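Local coordinates for protein acyl-CoA dehydrogenase (Slackia heliotrinireducens, PDB 4RM7) that is named an acyl-CoA dehydrogenase and has the three-part build of that family, a helical N-terminal domain, a strand-rich middle domain and a helical C-terminal domain, at residues F57-R62 against L70-L75; S9-R14 against D53-G58; H18-G23 against I77-R82. One frame throughout, in Å; residues are numbered along the deposited sequence. Where two conformers were deposited one is given.

Contact 1: F57-R62 against L70-L75; sequences FGVIHR and LFAQVL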
loop_
_atom_site.group_PDB
_atom_site.type_symbol
_atom_site.label_atom_id
_atom_site.label_comp_id
_atom_site.label_asym_id
_atom_site.label_seq_id
_atom_site.Cartn_x
_atom_site.Cartn_y
_atom_site.Cartn_z
ATOM N N PHE A 57 18.043 22.346 -29.693
ATOM C CA PHE A 57 18.307 22.006 -28.318
ATOM C C PHE A 57 19.638 21.310 -28.198
ATOM O O PHE A 57 20.089 20.677 -29.131
ATOM C CB PHE A 57 17.195 21.152 -27.763
ATOM C CG PHE A 57 15.972 21.925 -27.433
ATOM C CD1 PHE A 57 15.915 22.675 -26.289
ATOM C CD2 PHE A 57 14.894 21.919 -28.277
ATOM C CE1 PHE A 57 14.795 23.402 -25.981
ATOM C CE2 PHE A 57 13.770 22.643 -27.979
ATOM C CZ PHE A 57 13.719 23.388 -26.828
ATOM N N GLY A 58 20.271 21.440 -27.047
ATOM C CA GLY A 58 21.496 20.723 -26.775
ATOM C C GLY A 58 21.217 19.329 -26.244
ATOM O O GLY A 58 21.253 19.108 -25.028
ATOM N N VAL A 59 20.935 18.388 -27.148
ATOM C CA VAL A 59 20.632 17.016 -26.744
ATOM C C VAL A 59 21.865 16.102 -26.787
ATOM O O VAL A 59 22.139 15.372 -25.831
ATOM C CB VAL A 59 19.511 16.417 -27.619
ATOM C CG1 VAL A 59 19.328 14.944 -27.312
ATOM C CG2 VAL A 59 18.220 17.153 -27.369
ATOM N N ILE A 60 22.599 16.132 -27.893
ATOM C CA ILE A 60 23.878 15.433 -27.955
ATOM C C ILE A 60 25.067 16.406 -28.011
ATOM O O ILE A 60 26.197 15.987 -28.213
ATOM C CB ILE A 60 23.957 14.469 -29.171
ATOM C CG1 ILE A 60 23.852 15.224 -30.485
ATOM C CG2 ILE A 60 22.868 13.417 -29.107
ATOM C CD1 ILE A 60 24.134 14.340 -31.676
ATOM N N HIS A 61 24.807 17.697 -27.831
ATOM C CA HIS A 61 25.859 18.709 -27.793
ATOM C C HIS A 61 25.462 19.788 -26.796
ATOM O O HIS A 61 24.294 19.879 -26.441
ATOM C CB HIS A 61 26.104 19.308 -29.187
ATOM C CG HIS A 61 25.168 20.423 -29.565
ATOM N ND1 HIS A 61 23.827 20.225 -29.822
ATOM C CD2 HIS A 61 25.398 21.742 -29.779
ATOM C CE1 HIS A 61 23.268 21.378 -30.158
ATOM N NE2 HIS A 61 24.199 22.313 -30.138
ATOM N N ARG A 62 26.415 20.590 -26.325
ATOM C CA ARG A 62 26.092 21.652 -25.372
ATOM C C ARG A 62 25.772 22.941 -26.112
ATOM O O ARG A 62 26.656 23.751 -26.370
ATOM C CB ARG A 62 27.240 21.890 -24.387
ATOM C CG ARG A 62 27.589 20.705 -23.481
ATOM C CD ARG A 62 28.945 20.915 -22.790
ATOM N NE ARG A 62 29.464 19.661 -22.243
ATOM C CZ ARG A 62 29.321 19.262 -20.976
ATOM N NH1 ARG A 62 29.826 18.085 -20.587
ATOM N NH2 ARG A 62 28.679 20.034 -20.096
ATOM N N LEU A 70 18.743 19.594 -20.344
ATOM C CA LEU A 70 18.253 18.370 -19.699
ATOM C C LEU A 70 16.752 18.086 -19.916
ATOM O O LEU A 70 16.373 16.947 -20.175
ATOM C CB LEU A 70 18.550 18.417 -18.197
ATOM C CG LEU A 70 18.357 17.092 -17.461
ATOM C CD1 LEU A 70 19.186 15.995 -18.066
ATOM C CD2 LEU A 70 18.743 17.238 -16.037
ATOM N N PHE A 71 15.906 19.107 -19.807
ATOM C CA PHE A 71 14.486 18.925 -20.069
ATOM C C PHE A 71 14.284 18.395 -21.484
ATOM O O PHE A 71 13.490 17.480 -21.695
ATOM C CB PHE A 71 13.712 20.228 -19.879
ATOM C CG PHE A 71 12.228 20.082 -20.059
ATOM C CD1 PHE A 71 11.525 19.097 -19.373
ATOM C CD2 PHE A 71 11.524 20.926 -20.906
ATOM C CE1 PHE A 71 10.133 18.951 -19.533
ATOM C CE2 PHE A 71 10.126 20.786 -21.081
ATOM C CZ PHE A 71 9.435 19.803 -20.387
ATOM N N ALA A 72 15.021 18.950 -22.447
ATOM C CA ALA A 72 14.938 18.472 -23.828
ATOM C C ALA A 72 15.334 17.003 -23.939
ATOM O O ALA A 72 14.647 16.209 -24.590
ATOM C CB ALA A 72 15.809 19.319 -24.744
ATOM N N GLN A 73 16.450 16.655 -23.306
ATOM C CA GLN A 73 16.911 15.279 -23.266
ATOM C C GLN A 73 15.851 14.342 -22.684
ATOM O O GLN A 73 15.647 13.233 -23.176
ATOM C CB GLN A 73 18.197 15.189 -22.456
ATOM C CG GLN A 73 19.427 15.663 -23.200
ATOM C CD GLN A 73 20.655 15.685 -22.297
ATOM O OE1 GLN A 73 20.545 15.944 -21.087
ATOM N NE2 GLN A 73 21.827 15.404 -22.873
ATOM N N VAL A 74 15.182 14.809 -21.637
ATOM C CA VAL A 74 14.120 14.071 -20.989
ATOM C C VAL A 74 12.929 13.831 -21.916
ATOM O O VAL A 74 12.375 12.725 -21.972
ATOM C CB VAL A 74 13.671 14.812 -19.729
ATOM C CG1 VAL A 74 12.266 14.406 -19.309
ATOM C CG2 VAL A 74 14.663 14.556 -18.631
ATOM N N LEU A 75 12.542 14.855 -22.662
ATOM C CA LEU A 75 11.462 14.687 -23.624
ATOM C C LEU A 75 11.861 13.662 -24.690
ATOM O O LEU A 75 11.034 12.844 -25.102
ATOM C CB LEU A 75 11.087 16.023 -24.272
ATOM C CG LEU A 75 10.520 17.104 -23.348
ATOM C CD1 LEU A 75 10.312 18.406 -24.128
ATOM C CD2 LEU A 75 9.213 16.647 -22.674
#

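Contact 2: S9-R14 against D53-G58; sequences SRDEQR and DFNGFG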
loop_
_atom_site.group_PDB
_atom_site.type_symbol
_atom_site.label_atom_id
_atom_site.label_comp_id
_atom_site.label_asym_id
_atom_site.label_seq_id
_atom_site.Cartn_x
_atom_site.Cartn_y
_atom_site.Cartn_z
ATOM N N SER A 9 6.635 24.760 -24.712
ATOM C CA SER A 9 6.799 25.806 -25.707
ATOM C C SER A 9 6.627 25.218 -27.099
ATOM O O SER A 9 6.664 23.997 -27.243
ATOM C CB SER A 9 8.175 26.435 -25.564
ATOM O OG SER A 9 9.160 25.456 -25.854
ATOM N N ARG A 10 6.447 26.066 -28.117
ATOM C CA ARG A 10 6.439 25.595 -29.507
ATOM C C ARG A 10 7.704 24.828 -29.856
ATOM O O ARG A 10 7.638 23.801 -30.534
ATOM C CB ARG A 10 6.320 26.741 -30.496
ATOM C CG ARG A 10 4.952 27.270 -30.650
ATOM C CD ARG A 10 4.265 26.827 -31.921
ATOM N NE ARG A 10 2.905 27.328 -31.825
ATOM C CZ ARG A 10 2.513 28.501 -32.299
ATOM N NH1 ARG A 10 1.254 28.886 -32.135
ATOM N NH2 ARG A 10 3.368 29.270 -32.960
ATOM N N ASP A 11 8.851 25.358 -29.422
ATOM C CA ASP A 11 10.144 24.734 -29.699
ATOM C C ASP A 11 10.198 23.329 -29.111
ATOM O O ASP A 11 10.548 22.383 -29.807
ATOM C CB ASP A 11 11.298 25.583 -29.159
ATOM C CG ASP A 11 11.506 26.861 -29.959
ATOM O OD1 ASP A 11 11.241 26.856 -31.178
ATOM O OD2 ASP A 11 11.931 27.875 -29.367
ATOM N N GLU A 12 9.819 23.199 -27.842
ATOM C CA GLU A 12 9.744 21.898 -27.194
ATOM C C GLU A 12 8.773 20.954 -27.919
ATOM O O GLU A 12 9.064 19.765 -28.105
ATOM C CB GLU A 12 9.346 22.073 -25.729
ATOM C CG GLU A 12 10.488 22.669 -24.873
ATOM C CD GLU A 12 10.009 23.286 -23.553
ATOM O OE1 GLU A 12 8.783 23.429 -23.354
ATOM O OE2 GLU A 12 10.864 23.639 -22.708
ATOM N N GLN A 13 7.635 21.477 -28.357
ATOM C CA GLN A 13 6.677 20.648 -29.067
ATOM C C GLN A 13 7.211 20.178 -30.420
ATOM O O GLN A 13 6.948 19.047 -30.837
ATOM C CB GLN A 13 5.365 21.400 -29.258
ATOM C CG GLN A 13 4.549 21.531 -27.999
ATOM C CD GLN A 13 3.459 22.582 -28.108
ATOM O OE1 GLN A 13 3.180 23.105 -29.193
ATOM N NE2 GLN A 13 2.839 22.906 -26.977
ATOM N N ARG A 14 7.951 21.038 -31.115
ATOM C CA ARG A 14 8.503 20.640 -32.409
ATOM C C ARG A 14 9.527 19.514 -32.230
ATOM O O ARG A 14 9.570 18.569 -33.031
ATOM C CB ARG A 14 9.145 21.826 -33.133
ATOM C CG ARG A 14 8.167 22.710 -33.848
ATOM C CD ARG A 14 8.867 23.581 -34.879
ATOM N NE ARG A 14 7.909 24.306 -35.724
ATOM C CZ ARG A 14 7.503 25.550 -35.497
ATOM N NH1 ARG A 14 7.953 26.216 -34.440
ATOM N NH2 ARG A 14 6.639 26.127 -36.318
ATOM N N ASP A 53 17.058 16.021 -36.118
ATOM C CA ASP A 53 16.961 17.448 -35.956
ATOM C C ASP A 53 16.350 17.690 -34.602
ATOM O O ASP A 53 15.177 17.470 -34.397
ATOM C CB ASP A 53 16.068 18.063 -37.028
ATOM C CG ASP A 53 15.885 19.555 -36.845
ATOM O OD1 ASP A 53 14.946 20.126 -37.418
ATOM O OD2 ASP A 53 16.685 20.169 -36.129
ATOM N N PHE A 54 17.155 18.199 -33.692
ATOM C CA PHE A 54 16.749 18.352 -32.322
ATOM C C PHE A 54 16.214 19.742 -32.084
ATOM O O PHE A 54 15.999 20.140 -30.960
ATOM C CB PHE A 54 17.891 18.014 -31.376
ATOM C CG PHE A 54 18.163 16.548 -31.267
ATOM C CD1 PHE A 54 17.261 15.714 -30.662
ATOM C CD2 PHE A 54 19.318 16.010 -31.769
ATOM C CE1 PHE A 54 17.507 14.367 -30.560
ATOM C CE2 PHE A 54 19.569 14.666 -31.676
ATOM C CZ PHE A 54 18.662 13.842 -31.069
ATOM N N ASN A 55 16.011 20.479 -33.163
ATOM C CA ASN A 55 15.406 21.793 -33.090
ATOM C C ASN A 55 16.210 22.735 -32.237
ATOM O O ASN A 55 15.665 23.548 -31.520
ATOM C CB ASN A 55 13.989 21.693 -32.550
ATOM C CG ASN A 55 13.134 22.869 -32.941
ATOM O OD1 ASN A 55 13.317 23.455 -33.997
ATOM N ND2 ASN A 55 12.188 23.212 -32.096
ATOM N N GLY A 56 17.520 22.597 -32.314
ATOM C CA GLY A 56 18.433 23.551 -31.734
ATOM C C GLY A 56 18.683 23.344 -30.267
ATOM O O GLY A 56 19.448 24.064 -29.660
ATOM N N PHE A 57 18.043 22.346 -29.693
ATOM C CA PHE A 57 18.307 22.006 -28.318
ATOM C C PHE A 57 19.638 21.310 -28.198
ATOM O O PHE A 57 20.089 20.677 -29.131
ATOM C CB PHE A 57 17.195 21.152 -27.763
ATOM C CG PHE A 57 15.972 21.925 -27.433
ATOM C CD1 PHE A 57 15.915 22.675 -26.289
ATOM C CD2 PHE A 57 14.894 21.919 -28.277
ATOM C CE1 PHE A 57 14.795 23.402 -25.981
ATOM C CE2 PHE A 57 13.770 22.643 -27.979
ATOM C CZ PHE A 57 13.719 23.388 -26.828
ATOM N N GLY A 58 20.271 21.440 -27.047
ATOM C CA GLY A 58 21.496 20.723 -26.775
ATOM C C GLY A 58 21.217 19.329 -26.244
ATOM O O GLY A 58 21.253 19.108 -25.028
#

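Contact 3: H18-G23 against I77-R82; sequences HVREYG and IEELSR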
loop_
_atom_site.group_PDB
_atom_site.type_symbol
_atom_site.label_atom_id
_atom_site.label_comp_id
_atom_site.label_asym_id
_atom_site.label_seq_id
_atom_site.Cartn_x
_atom_site.Cartn_y
_atom_site.Cartn_z
ATOM N N HIS A 18 9.618 15.831 -34.003
ATOM C CA HIS A 18 10.762 15.254 -34.698
ATOM C C HIS A 18 11.119 13.888 -34.127
ATOM O O HIS A 18 11.355 12.937 -34.871
ATOM C CB HIS A 18 11.966 16.189 -34.618
ATOM C CG HIS A 18 11.719 17.539 -35.209
ATOM N ND1 HIS A 18 12.649 18.561 -35.158
ATOM C CD2 HIS A 18 10.649 18.046 -35.868
ATOM C CE1 HIS A 18 12.162 19.626 -35.760
ATOM N NE2 HIS A 18 10.949 19.344 -36.205
ATOM N N VAL A 19 11.139 13.788 -32.804
ATOM C CA VAL A 19 11.463 12.527 -32.149
ATOM C C VAL A 19 10.387 11.470 -32.409
ATOM O O VAL A 19 10.704 10.320 -32.677
ATOM C CB VAL A 19 11.661 12.736 -30.650
ATOM C CG1 VAL A 19 11.807 11.399 -29.937
ATOM C CG2 VAL A 19 12.892 13.605 -30.423
ATOM N N ARG A 20 9.124 11.882 -32.357
ATOM C CA ARG A 20 7.993 10.987 -32.599
ATOM C C ARG A 20 7.950 10.462 -34.039
ATOM O O ARG A 20 7.535 9.330 -34.287
ATOM C CB ARG A 20 6.679 11.707 -32.260
ATOM C CG ARG A 20 5.415 10.935 -32.588
ATOM C CD ARG A 20 4.173 11.555 -31.929
ATOM N NE ARG A 20 4.164 13.020 -31.965
ATOM C CZ ARG A 20 4.236 13.798 -30.885
ATOM N NH1 ARG A 20 4.311 13.265 -29.663
ATOM N NH2 ARG A 20 4.224 15.114 -31.030
ATOM N N GLU A 21 8.377 11.280 -34.991
ATOM C CA GLU A 21 8.416 10.849 -36.381
ATOM C C GLU A 21 9.562 9.829 -36.561
ATOM O O GLU A 21 9.417 8.835 -37.259
ATOM C CB GLU A 21 8.554 12.066 -37.309
ATOM C CG GLU A 21 9.202 11.800 -38.638
ATOM C CD GLU A 21 9.008 12.948 -39.624
ATOM O OE1 GLU A 21 7.950 13.625 -39.545
ATOM O OE2 GLU A 21 9.911 13.163 -40.475
ATOM N N TYR A 22 10.684 10.061 -35.902
ATOM C CA TYR A 22 11.766 9.093 -35.913
ATOM C C TYR A 22 11.395 7.776 -35.244
ATOM O O TYR A 22 11.681 6.712 -35.764
ATOM C CB TYR A 22 13.004 9.697 -35.243
ATOM C CG TYR A 22 14.052 8.708 -34.795
ATOM C CD1 TYR A 22 14.884 8.101 -35.701
ATOM C CD2 TYR A 22 14.202 8.390 -33.468
ATOM C CE1 TYR A 22 15.835 7.199 -35.300
ATOM C CE2 TYR A 22 15.153 7.493 -33.059
ATOM C CZ TYR A 22 15.965 6.901 -33.982
ATOM O OH TYR A 22 16.909 6.009 -33.575
ATOM N N GLY A 23 10.765 7.848 -34.081
ATOM C CA GLY A 23 10.426 6.652 -33.343
ATOM C C GLY A 23 9.420 5.775 -34.035
ATOM O O GLY A 23 9.552 4.570 -34.087
ATOM N N ILE A 77 14.099 11.114 -24.410
ATOM C CA ILE A 77 14.108 9.779 -23.806
ATOM C C ILE A 77 12.726 9.264 -23.428
ATOM O O ILE A 77 12.413 8.101 -23.680
ATOM C CB ILE A 77 15.002 9.755 -22.580
ATOM C CG1 ILE A 77 16.438 10.028 -23.012
ATOM C CG2 ILE A 77 14.895 8.400 -21.848
ATOM C CD1 ILE A 77 17.277 10.596 -21.927
ATOM N N GLU A 78 11.883 10.121 -22.856
ATOM C CA GLU A 78 10.527 9.691 -22.507
ATOM C C GLU A 78 9.744 9.283 -23.767
ATOM O O GLU A 78 9.049 8.274 -23.766
ATOM C CB GLU A 78 9.774 10.787 -21.742
ATOM C CG GLU A 78 8.271 10.574 -21.663
ATOM C CD GLU A 78 7.489 11.791 -21.132
ATOM O OE1 GLU A 78 7.938 12.936 -21.326
ATOM O OE2 GLU A 78 6.405 11.602 -20.523
ATOM N N GLU A 79 9.887 10.040 -24.850
ATOM C CA GLU A 79 9.126 9.742 -26.052
ATOM C C GLU A 79 9.588 8.468 -26.762
ATOM O O GLU A 79 8.759 7.703 -27.257
ATOM C CB GLU A 79 9.172 10.922 -27.028
ATOM C CG GLU A 79 8.322 10.743 -28.311
ATOM C CD GLU A 79 6.806 10.488 -28.078
ATOM O OE1 GLU A 79 6.321 10.398 -26.920
ATOM O OE2 GLU A 79 6.082 10.379 -29.087
ATOM N N LEU A 80 10.897 8.228 -26.811
ATOM C CA LEU A 80 11.400 7.039 -27.488
ATOM C C LEU A 80 11.033 5.796 -26.681
ATOM O O LEU A 80 10.717 4.754 -27.247
ATOM C CB LEU A 80 12.919 7.129 -27.694
ATOM C CG LEU A 80 13.285 8.219 -28.699
ATOM C CD1 LEU A 80 14.761 8.311 -28.866
ATOM C CD2 LEU A 80 12.600 7.965 -30.042
ATOM N N SER A 81 11.063 5.920 -25.359
ATOM C CA SER A 81 10.698 4.819 -24.473
ATOM C C SER A 81 9.217 4.543 -24.571
ATOM O O SER A 81 8.784 3.400 -24.408
ATOM C CB SER A 81 11.060 5.127 -23.018
ATOM O OG SER A 81 12.427 5.468 -22.897
ATOM N N ARG A 82 8.443 5.595 -24.837
ATOM C CA ARG A 82 6.996 5.459 -24.960
ATOM C C ARG A 82 6.631 4.720 -26.237
ATOM O O ARG A 82 5.866 3.763 -26.208
ATOM C CB ARG A 82 6.308 6.822 -24.953
ATOM C CG ARG A 82 4.780 6.746 -25.016
ATOM C CD ARG A 82 4.173 8.125 -25.281
ATOM N NE ARG A 82 4.424 8.564 -26.640
ATOM C CZ ARG A 82 3.786 8.063 -27.695
ATOM N NH1 ARG A 82 2.867 7.113 -27.529
ATOM N NH2 ARG A 82 4.074 8.495 -28.914
#

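Contact 1: F57-R62 against L70-L75
A loop folded back onto the start of the helix it leads into makes this buried contact: Phe57 and Val59 of the irregular segment 57-62 meet Ala72 and Gln73 in the first part of helix 70-84. It is a local closure within the helical N-terminal domain of an acyl-CoA dehydrogenase fold. The polar link is one hydrogen bond, from Gln73 NE2 to Val59 O at 3.0 Å. It is nearly straight, 162° at the hydrogen, and the oxygen lies close to the plane of the Gln73 amide, so the donor N-H is well aimed. Gln73 has CG anti to its carbonyl carbon (chi1 -77°), and the extended chain beyond CG carries the amide out from the helix to the loop backbone. On the way Gln73 CG passes Val59 CG1 at 4.2 Å, the two side chains running in opposite directions. Apart from this bond the contact is apolar. Ala72 CB sits obliquely against the Phe57 ring, 3.7 Å from Phe57 CD1, and also meets Val59 CG2 at 4.2 Å. Gly58, between the two apolar residues, is the centre of an inverse gamma turn, and its N donates to Asp69 OD2 just ahead of the helix. Leu15 of helix 10-26 packs on both Phe57 and Ala72, while Phe248 of helix 234-270 lies against Gln73 and helix 282-311 borders the helix through Val74 and Leu75.

Contact 2: S9-R14 against D53-G58
Asn55 occupies the left-handed region of backbone space, within a type I' turn from Phe54 to Phe57, and from there its amide reaches the backbone of the first turn of helix 10-26. Its CG, anti to the backbone N (chi1 -157°), is set toward the helix, and from there the amide donates through Asn55 ND2 to Asp11 O at 2.9 Å. The bond is bent, 137° at the hydrogen, although the oxygen stays near the amide plane, and the nitrogen comes to the carbonyl well off its axis, with a C=O...N angle of 113°. The same nitrogen rests 3.5 Å from Arg14 CB. Within the loop, an Asx turn fixes the backbone N of the asparagine, as Asp53 OD2 accepts from Asn55 N from above its carboxylate plane. Phe57 adds the ring contacts. Asp11 O lies at the ring edge, near its plane, 3.7 Å from Phe57 CE2, and Glu12 CG approaches Phe57 CZ obliquely, at 3.8 Å. Glu12 also belongs to a capping box: Glu12 N donates to Ser9 OG at 3.1 Å and Ser9 N to Glu12 OE1 at 2.9 Å. At this surface contact, then, the chemistry is that of a helix start whose backbone N-H groups at Ser9 and Glu12 are met by side chains of its own turn, while Asp11 O accepts a hydrogen bond from a loop about 40 residues on.

Contact 3: H18-G23 against I77-R82
Glu79 and two arginines, Arg82 on its own helix and Arg20 on the facing one, form a salt-bridge network at the edge of this helix pair. The firm part lies within helix 70-84: Arg82 grips the carboxylate side-on, NE to Glu79 OE1 at 2.7 Å and NH2 to Glu79 OE2 at 2.8 Å. Both bonds are nearly straight and reach the syn sides of the oxygens; the two oxygens lie in the guanidinium plane, while the nitrogens stand out of the carboxylate plane. Across the helices the link is weak, Arg20 NH1 standing 3.4 Å from Glu79 OE2, and the guanidinium and carboxylate planes are 81° apart. Arg20 NH2 has a further partner in Asn17 OD1, and Arg82 NH1 a second carboxylate in Glu262. The shared Glu79 charge probably eases the approach of the two arginines, where Arg20 NH1 and Arg82 NH2 lie 4.8 Å apart.

Inward, the polar edge gives way to apolar packing. Glu79 CG, anti to the backbone N (chi1 -177°), rests 3.9 Å from Val19 CG1, and a bend at chi2 turns CD and the carboxylate toward the arginines. That valine methyl meets Leu80 CD2 at 3.5 Å, and the same leucine methyl lies at the edge of the Tyr22 ring, 3.8 Å from Tyr22 CD2, and beside Gly23 CA. Tyr22 OH itself bonds to Val45 O. The two helix segments run nearly parallel, crossing at -27° with axes 9.4 Å apart. Phe49 of helix 43-50 and Phe90 of helix 90-103 pack on Tyr22 and Leu80, while helix 234-270 packs on Ile77, Glu78, Ser81 and Arg82.

In the fold
From the N terminus, helix 10-26 enters first: its opening turn takes part in contact 2, which closes a loop of 38 residues with segment 53-58, and a later turn in contact 3, which closes one of 53 residues with segment 77-82. These two cross, since their segments alternate along the chain, and His18 of contact 3 meets Asp53 of contact 2. Contact 1 is the short closure, only seven residues long, nested inside the loop of contact 3; it shares Phe57 and Gly58 with contact 2 and helix 70-84 with contact 3. Together they tie helix 10-26, the loop after helix 43-50 and helix 70-84 within the N-terminal domain.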